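Local coordinates for protein inorganic polyphosphate/ATP-glucomannokinase (Arthrobacter sp., PDB 1WOQ) that phosphorylates glucose and mannose, drawing the phosphoryl group from either inorganic polyphosphate or ATP, as a kinase of the ROK family, at residues I121-A132 / S155-N166; L36-P44 / L60-E70. All blocks are in the same frame, centred on the assembly; numbering follows the deposited sequence.

Contact 1. Residues I121-A132 / S155-N166; sequences INDADAAGLAEA and SAFIFDGKLVPN. With BGC (beta-D-glucopyranose), chain C.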
# COMPACT_ATOMS: atom_id res chain seq x y z
N ILE A 121 -0.01 6.22 7.01
CA ILE A 121 0.32 4.82 7.27
C ILE A 121 1.07 4.31 6.05
O ILE A 121 0.87 4.83 4.94
CB ILE A 121 -0.96 3.98 7.48
CG1 ILE A 121 -0.59 2.51 7.69
CG2 ILE A 121 -1.89 4.15 6.29
CD1 ILE A 121 -1.78 1.62 8.00
N ASN A 122 1.93 3.33 6.23
CA ASN A 122 2.66 2.78 5.09
C ASN A 122 1.68 2.26 4.04
O ASN A 122 0.65 1.67 4.39
CB ASN A 122 3.59 1.66 5.55
CG ASN A 122 4.19 0.91 4.40
OD1 ASN A 122 3.68 -0.14 4.00
ND2 ASN A 122 5.26 1.45 3.82
N ASP A 123 2.00 2.45 2.77
CA ASP A 123 1.11 2.01 1.70
C ASP A 123 0.81 0.51 1.68
O ASP A 123 -0.34 0.11 1.46
CB ASP A 123 1.65 2.46 0.33
CG ASP A 123 3.00 1.84 -0.02
OD1 ASP A 123 3.27 1.69 -1.22
OD2 ASP A 123 3.79 1.53 0.90
N ALA A 124 1.82 -0.32 1.90
CA ALA A 124 1.60 -1.77 1.91
C ALA A 124 0.78 -2.16 3.14
O ALA A 124 -0.09 -3.03 3.05
CB ALA A 124 2.94 -2.51 1.90
N ASP A 125 1.05 -1.51 4.27
CA ASP A 125 0.31 -1.78 5.50
C ASP A 125 -1.17 -1.49 5.29
O ASP A 125 -2.03 -2.25 5.75
CB ASP A 125 0.83 -0.90 6.65
CG ASP A 125 2.13 -1.42 7.25
OD1 ASP A 125 2.66 -2.45 6.78
OD2 ASP A 125 2.62 -0.79 8.21
N ALA A 126 -1.47 -0.40 4.58
CA ALA A 126 -2.86 -0.03 4.30
C ALA A 126 -3.50 -1.11 3.44
O ALA A 126 -4.63 -1.54 3.69
CB ALA A 126 -2.92 1.32 3.58
N ALA A 127 -2.78 -1.56 2.42
CA ALA A 127 -3.28 -2.61 1.54
C ALA A 127 -3.57 -3.86 2.37
O ALA A 127 -4.56 -4.57 2.13
CB ALA A 127 -2.27 -2.93 0.44
N GLY A 128 -2.71 -4.13 3.35
CA GLY A 128 -2.90 -5.28 4.21
C GLY A 128 -4.14 -5.17 5.08
O GLY A 128 -4.90 -6.14 5.23
N LEU A 129 -4.36 -3.99 5.66
CA LEU A 129 -5.54 -3.78 6.50
C LEU A 129 -6.79 -4.05 5.67
O LEU A 129 -7.74 -4.70 6.13
CB LEU A 129 -5.59 -2.34 7.02
CG LEU A 129 -4.59 -1.91 8.09
CD1 LEU A 129 -4.70 -0.40 8.32
CD2 LEU A 129 -4.87 -2.67 9.38
N ALA A 130 -6.80 -3.54 4.45
CA ALA A 130 -7.93 -3.72 3.55
C ALA A 130 -8.16 -5.20 3.21
O ALA A 130 -9.29 -5.67 3.23
CB ALA A 130 -7.73 -2.91 2.28
N GLU A 131 -7.09 -5.92 2.88
CA GLU A 131 -7.22 -7.34 2.54
C GLU A 131 -7.66 -8.16 3.74
O GLU A 131 -8.41 -9.13 3.60
CB GLU A 131 -5.89 -7.90 2.00
CG GLU A 131 -5.52 -7.45 0.61
CD GLU A 131 -6.60 -7.76 -0.42
OE1 GLU A 131 -7.01 -8.93 -0.53
OE2 GLU A 131 -7.02 -6.82 -1.13
N ALA A 132 -7.18 -7.78 4.92
CA ALA A 132 -7.53 -8.50 6.15
C ALA A 132 -9.00 -8.33 6.51
O ALA A 132 -9.66 -9.27 6.98
CB ALA A 132 -6.65 -8.01 7.29
N SER A 155 5.20 -4.86 1.79
CA SER A 155 4.75 -6.01 2.57
C SER A 155 3.97 -5.57 3.79
O SER A 155 4.40 -4.69 4.54
CB SER A 155 5.95 -6.85 3.03
OG SER A 155 6.78 -6.12 3.92
N ALA A 156 2.81 -6.20 3.98
CA ALA A 156 1.98 -5.94 5.14
C ALA A 156 2.01 -7.24 5.93
O ALA A 156 1.67 -8.31 5.41
CB ALA A 156 0.54 -5.63 4.72
N PHE A 157 2.45 -7.16 7.18
CA PHE A 157 2.52 -8.33 8.05
C PHE A 157 1.25 -8.35 8.90
O PHE A 157 1.06 -7.50 9.76
CB PHE A 157 3.77 -8.24 8.94
CG PHE A 157 4.19 -9.55 9.55
CD1 PHE A 157 5.45 -10.08 9.28
CD2 PHE A 157 3.34 -10.25 10.40
CE1 PHE A 157 5.86 -11.29 9.85
CE2 PHE A 157 3.73 -11.45 10.98
CZ PHE A 157 4.99 -11.98 10.71
N ILE A 158 0.39 -9.33 8.63
CA ILE A 158 -0.86 -9.48 9.36
C ILE A 158 -0.79 -10.73 10.24
O ILE A 158 -0.33 -11.77 9.78
CB ILE A 158 -2.06 -9.65 8.38
CG1 ILE A 158 -2.10 -8.50 7.37
CG2 ILE A 158 -3.38 -9.70 9.16
CD1 ILE A 158 -2.28 -7.12 7.99
N PHE A 159 -1.21 -10.61 11.49
CA PHE A 159 -1.22 -11.76 12.40
C PHE A 159 -2.55 -11.78 13.15
O PHE A 159 -2.88 -10.83 13.87
CB PHE A 159 -0.07 -11.70 13.41
CG PHE A 159 0.03 -12.94 14.25
CD1 PHE A 159 0.41 -14.15 13.68
CD2 PHE A 159 -0.30 -12.91 15.60
CE1 PHE A 159 0.45 -15.32 14.44
CE2 PHE A 159 -0.26 -14.08 16.37
CZ PHE A 159 0.11 -15.28 15.78
N ASP A 160 -3.30 -12.86 12.97
CA ASP A 160 -4.61 -12.99 13.60
C ASP A 160 -5.49 -11.80 13.23
O ASP A 160 -6.24 -11.28 14.05
CB ASP A 160 -4.47 -13.09 15.13
CG ASP A 160 -4.03 -14.47 15.60
OD1 ASP A 160 -4.06 -15.42 14.79
OD2 ASP A 160 -3.68 -14.61 16.79
N GLY A 161 -5.37 -11.38 11.97
CA GLY A 161 -6.16 -10.27 11.48
C GLY A 161 -5.72 -8.88 11.92
O GLY A 161 -6.36 -7.89 11.57
N LYS A 162 -4.63 -8.81 12.68
CA LYS A 162 -4.13 -7.52 13.16
C LYS A 162 -2.85 -7.14 12.43
O LYS A 162 -2.04 -7.99 12.10
CB LYS A 162 -3.84 -7.59 14.66
CG LYS A 162 -5.01 -8.03 15.53
CD LYS A 162 -4.69 -7.83 17.01
CE LYS A 162 -3.44 -8.59 17.44
NZ LYS A 162 -3.02 -8.25 18.83
N LEU A 163 -2.67 -5.85 12.19
CA LEU A 163 -1.48 -5.38 11.51
C LEU A 163 -0.26 -5.26 12.42
O LEU A 163 -0.31 -4.61 13.46
CB LEU A 163 -1.73 -4.01 10.86
CG LEU A 163 -0.50 -3.29 10.29
CD1 LEU A 163 -0.01 -4.00 9.03
CD2 LEU A 163 -0.86 -1.84 9.98
N VAL A 164 0.82 -5.93 12.02
CA VAL A 164 2.11 -5.84 12.71
C VAL A 164 2.72 -4.79 11.77
O VAL A 164 3.19 -5.11 10.68
CB VAL A 164 2.88 -7.17 12.63
CG1 VAL A 164 4.27 -7.01 13.23
CG2 VAL A 164 2.11 -8.26 13.38
N PRO A 165 2.73 -3.52 12.19
CA PRO A 165 3.25 -2.43 11.37
C PRO A 165 4.68 -2.37 10.89
O PRO A 165 5.61 -2.88 11.51
CB PRO A 165 2.89 -1.19 12.20
CG PRO A 165 3.08 -1.68 13.59
CD PRO A 165 2.43 -3.05 13.56
N ASN A 166 4.81 -1.72 9.73
CA ASN A 166 6.08 -1.44 9.09
C ASN A 166 7.03 -2.58 8.69
O ASN A 166 8.24 -2.41 8.76
CB ASN A 166 6.84 -0.43 9.95
CG ASN A 166 6.13 0.92 10.02
OD1 ASN A 166 5.89 1.47 11.10
ND2 ASN A 166 5.81 1.47 8.86
C2 BGC C . 9.25 0.80 0.41
C3 BGC C . 8.01 0.35 1.19
C4 BGC C . 6.78 0.37 0.27
C5 BGC C . 7.06 -0.46 -0.99
C6 BGC C . 5.93 -0.43 -2.00
C1 BGC C . 9.41 -0.07 -0.84
O1 BGC C . 10.50 0.34 -1.59
O2 BGC C . 10.41 0.69 1.23
O3 BGC C . 7.80 1.20 2.31
O4 BGC C . 5.66 -0.17 0.96
O5 BGC C . 8.24 0.05 -1.66
O6 BGC C . 5.56 0.90 -2.33
O HOH W 1 3.64 -4.63 8.11
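At the glucose site of this ROK-family kinase, whose fold is of the actin-like ATPase type, helix 123-132 packs against the hairpin formed by strands 155-159 and 162-164, and Asp125 and Asn166 tie the two together. Asp125 OD2 takes the backbone N-H of Asn166 on its syn lone pair at 2.8 Å, nearly straight at 171°. Its other oxygen, OD1, accepts from a water that also bridges Phe157 N and Val164 O; OD2 is thus held directly by the loop after the hairpin and OD1 through the water. Leu163, with CG anti to its backbone N (chi1 171°), reaches across the Asp125 side chain at about a right angle; its CD1 lies 3.8 Å from Asp125 CG, while its CB meets Leu129 CD2. One residue before Leu129, Gly128 lets the strand come close: Ala156 CB sits only 3.5 Å from Gly128 CA, too tight for a CB at Gly128. At the start of the helix, Asn122 is the N-cap, its OD1 accepting from Asp125 N in the carbonyl plane and weakly from Ala124 N. The amide's other end faces the sugar, where ND2 donates to Gly84 O and weakly to O3 and O4 of the glucose. Asp123 turns both carboxylate oxygens to the same ligand: glucose O6 donates to OD1 at 2.7 Å, and glucose O4 to OD2 at 2.5 Å.

Contact 2. Residues L36-P44 / L60-E70; sequences LLGERFRVP and LVVAELSARPE. With PO4 (phosphate ion), chain E.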
# COMPACT_ATOMS: atom_id res chain seq x y z
N LEU A 36 -15.67 2.32 -2.17
CA LEU A 36 -15.73 3.77 -2.34
C LEU A 36 -17.11 4.25 -2.75
O LEU A 36 -17.84 3.55 -3.45
CB LEU A 36 -14.73 4.22 -3.41
CG LEU A 36 -13.26 4.38 -3.05
CD1 LEU A 36 -12.73 3.12 -2.40
CD2 LEU A 36 -12.48 4.72 -4.31
N LEU A 37 -17.45 5.45 -2.30
CA LEU A 37 -18.71 6.07 -2.66
C LEU A 37 -18.34 6.95 -3.84
O LEU A 37 -17.52 7.87 -3.71
CB LEU A 37 -19.26 6.93 -1.52
CG LEU A 37 -19.60 6.18 -0.23
CD1 LEU A 37 -20.21 7.14 0.77
CD2 LEU A 37 -20.58 5.05 -0.55
N GLY A 38 -18.92 6.67 -5.00
CA GLY A 38 -18.59 7.44 -6.18
C GLY A 38 -17.28 6.96 -6.77
O GLY A 38 -16.79 5.88 -6.41
N GLU A 39 -16.69 7.76 -7.65
CA GLU A 39 -15.44 7.41 -8.32
C GLU A 39 -14.21 7.90 -7.57
O GLU A 39 -14.27 8.88 -6.83
CB GLU A 39 -15.42 8.00 -9.73
CG GLU A 39 -16.64 7.68 -10.57
CD GLU A 39 -16.80 6.20 -10.82
OE1 GLU A 39 -15.89 5.61 -11.43
OE2 GLU A 39 -17.84 5.63 -10.42
N ARG A 40 -13.09 7.20 -7.75
CA ARG A 40 -11.85 7.62 -7.11
C ARG A 40 -11.35 8.79 -7.95
O ARG A 40 -11.66 8.90 -9.14
CB ARG A 40 -10.82 6.49 -7.11
CG ARG A 40 -10.43 5.99 -8.48
CD ARG A 40 -9.96 4.55 -8.39
NE ARG A 40 -9.52 4.03 -9.69
CZ ARG A 40 -9.53 2.74 -10.01
NH1 ARG A 40 -9.95 1.84 -9.13
NH2 ARG A 40 -9.10 2.35 -11.20
N PHE A 41 -10.58 9.68 -7.33
CA PHE A 41 -10.05 10.85 -8.01
C PHE A 41 -8.53 10.81 -7.95
O PHE A 41 -7.96 10.51 -6.91
CB PHE A 41 -10.56 12.12 -7.33
CG PHE A 41 -10.20 13.38 -8.05
CD1 PHE A 41 -10.83 13.72 -9.24
CD2 PHE A 41 -9.23 14.23 -7.54
CE1 PHE A 41 -10.50 14.90 -9.91
CE2 PHE A 41 -8.89 15.41 -8.20
CZ PHE A 41 -9.53 15.74 -9.39
N ARG A 42 -7.88 11.11 -9.07
CA ARG A 42 -6.43 11.07 -9.12
C ARG A 42 -5.79 12.25 -9.83
O ARG A 42 -6.35 12.82 -10.76
CB ARG A 42 -5.97 9.78 -9.82
CG ARG A 42 -4.46 9.66 -9.97
CD ARG A 42 -4.06 8.61 -11.00
NE ARG A 42 -4.51 7.25 -10.68
CZ ARG A 42 -5.66 6.72 -11.09
NH1 ARG A 42 -6.49 7.42 -11.85
NH2 ARG A 42 -5.97 5.47 -10.75
N VAL A 43 -4.61 12.63 -9.35
CA VAL A 43 -3.83 13.70 -9.97
C VAL A 43 -2.44 13.09 -10.11
O VAL A 43 -2.10 12.14 -9.40
CB VAL A 43 -3.77 14.97 -9.10
CG1 VAL A 43 -5.18 15.51 -8.86
CG2 VAL A 43 -3.07 14.69 -7.78
N PRO A 44 -1.64 13.59 -11.05
CA PRO A 44 -0.29 13.05 -11.25
C PRO A 44 0.62 13.29 -10.06
O PRO A 44 0.55 14.32 -9.40
CB PRO A 44 0.21 13.79 -12.49
CG PRO A 44 -1.06 14.14 -13.22
CD PRO A 44 -1.96 14.58 -12.09
N LEU A 60 -5.30 19.00 -3.31
CA LEU A 60 -6.21 19.06 -4.44
C LEU A 60 -7.15 17.86 -4.47
O LEU A 60 -8.34 18.00 -4.75
CB LEU A 60 -5.44 19.14 -5.76
CG LEU A 60 -4.69 20.45 -6.01
CD1 LEU A 60 -3.78 20.31 -7.21
CD2 LEU A 60 -5.68 21.59 -6.22
N VAL A 61 -6.62 16.67 -4.19
CA VAL A 61 -7.46 15.48 -4.20
C VAL A 61 -8.51 15.57 -3.09
O VAL A 61 -9.70 15.31 -3.31
CB VAL A 61 -6.64 14.18 -4.00
CG1 VAL A 61 -7.58 12.97 -3.95
CG2 VAL A 61 -5.64 14.02 -5.14
N VAL A 62 -8.07 15.94 -1.89
CA VAL A 62 -8.99 16.07 -0.76
C VAL A 62 -10.03 17.15 -1.02
O VAL A 62 -11.20 16.99 -0.68
CB VAL A 62 -8.22 16.40 0.54
CG1 VAL A 62 -9.20 16.76 1.65
CG2 VAL A 62 -7.38 15.19 0.96
N ALA A 63 -9.62 18.25 -1.64
CA ALA A 63 -10.54 19.34 -1.93
C ALA A 63 -11.64 18.86 -2.87
O ALA A 63 -12.81 19.17 -2.67
CB ALA A 63 -9.80 20.51 -2.56
N GLU A 64 -11.26 18.10 -3.89
CA GLU A 64 -12.22 17.56 -4.85
C GLU A 64 -13.24 16.65 -4.18
O GLU A 64 -14.45 16.83 -4.36
CB GLU A 64 -11.48 16.79 -5.95
CG GLU A 64 -12.34 15.86 -6.81
CD GLU A 64 -13.40 16.58 -7.63
OE1 GLU A 64 -13.21 17.77 -7.96
OE2 GLU A 64 -14.42 15.95 -7.95
N LEU A 65 -12.76 15.69 -3.40
CA LEU A 65 -13.64 14.75 -2.72
C LEU A 65 -14.52 15.41 -1.67
O LEU A 65 -15.68 15.03 -1.51
CB LEU A 65 -12.81 13.63 -2.07
CG LEU A 65 -11.98 12.78 -3.04
CD1 LEU A 65 -11.10 11.81 -2.26
CD2 LEU A 65 -12.90 12.02 -3.99
N SER A 66 -13.97 16.39 -0.96
CA SER A 66 -14.72 17.09 0.08
C SER A 66 -15.86 17.93 -0.48
O SER A 66 -16.80 18.28 0.24
CB SER A 66 -13.79 17.99 0.89
OG SER A 66 -12.73 17.25 1.47
N ALA A 67 -15.80 18.24 -1.77
CA ALA A 67 -16.83 19.06 -2.41
C ALA A 67 -17.99 18.22 -2.92
O ALA A 67 -19.02 18.75 -3.34
CB ALA A 67 -16.23 19.87 -3.55
N ARG A 68 -17.84 16.90 -2.90
CA ARG A 68 -18.89 16.02 -3.39
C ARG A 68 -20.03 15.85 -2.39
O ARG A 68 -19.82 15.91 -1.17
CB ARG A 68 -18.30 14.66 -3.75
CG ARG A 68 -17.24 14.76 -4.82
CD ARG A 68 -16.81 13.41 -5.32
NE ARG A 68 -15.79 13.52 -6.34
CZ ARG A 68 -15.20 12.48 -6.92
NH1 ARG A 68 -15.55 11.25 -6.57
NH2 ARG A 68 -14.26 12.67 -7.84
N PRO A 69 -21.25 15.64 -2.89
CA PRO A 69 -22.41 15.47 -2.01
C PRO A 69 -22.27 14.31 -1.02
O PRO A 69 -22.83 14.35 0.07
CB PRO A 69 -23.57 15.28 -2.99
CG PRO A 69 -22.91 14.68 -4.20
CD PRO A 69 -21.63 15.48 -4.30
N GLU A 70 -21.50 13.29 -1.40
CA GLU A 70 -21.31 12.13 -0.54
C GLU A 70 -20.11 12.29 0.40
O GLU A 70 -19.74 11.36 1.12
CB GLU A 70 -21.14 10.86 -1.38
CG GLU A 70 -19.98 10.90 -2.37
CD GLU A 70 -20.39 11.38 -3.75
OE1 GLU A 70 -21.10 12.40 -3.85
OE2 GLU A 70 -19.98 10.75 -4.75
P PO4 E . -2.14 4.52 -9.74
O1 PO4 E . -3.49 4.03 -10.43
O2 PO4 E . -0.93 4.65 -10.65
O3 PO4 E . -2.57 5.90 -9.20
O4 PO4 E . -1.97 3.51 -8.61
O HOH W 2 -17.37 10.43 -4.70
O HOH W 3 -13.32 10.98 -9.99
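Phe41 lies with one ring face against Glu64, whose CG stands 3.4 Å from the ring centroid and only 7° off its normal, a CH-pi contact. Its CB points toward the helix, and CG anti to the backbone N (chi1 -174°) carries the ring on to Glu64. Beside it the packing is mostly apolar: Val43 CG2 meets Val61 CG2 at 3.7 Å, and Leu65 CD2 touches Phe41 CB. Helix 60-66 covers strand 39-44, part of the outermost strand 35-44 in the mixed sheet of one actin-like lobe, running roughly antiparallel at 153°. Past the helix the contact becomes polar and watery. The extended Arg68 side chain donates from NH1 to Glu39 O (2.7 Å), while NE and NH2 grip Glu64 OE2 side-on in a salt bridge. With an alanine for this arginine, Glu39 O is likely to lose this donor and the Glu64 carboxylate its charged mate, leaving it freer to turn. Two waters fill in around the guanidinium: one joins NH1 to Leu37 O and Glu70 OE2, the other NH2 to Arg40 O. Arg42, pointing away, binds a phosphate, probably from the crystallisation liquor, through NE to O3 (2.8 Å) and NH2 to O1, as does Lys25.

Overall arrangement
Contact 2 closes in the chain before contact 1 opens, and their centres lie about 24 Å apart, with nearest atoms about 9 Å from each other. One mixed sheet connects them: strand 35-44 of contact 2 is one outermost strand and strand 118-122, which leads into contact 1, is the other, with 23-30, 14-19 and 78-82 between. Contact 1 is the inner of the two, its centre about 9 Å from the chain centre, and it joins this sheet to the second one through the hairpin 155-164. It also supplies part of the glucose pocket, which Asn96, Glu168, His171 and Glu180 help complete. Contact 2, its centre about 19 Å from the chain centre, lies at the surface and contributes no residue to that pocket.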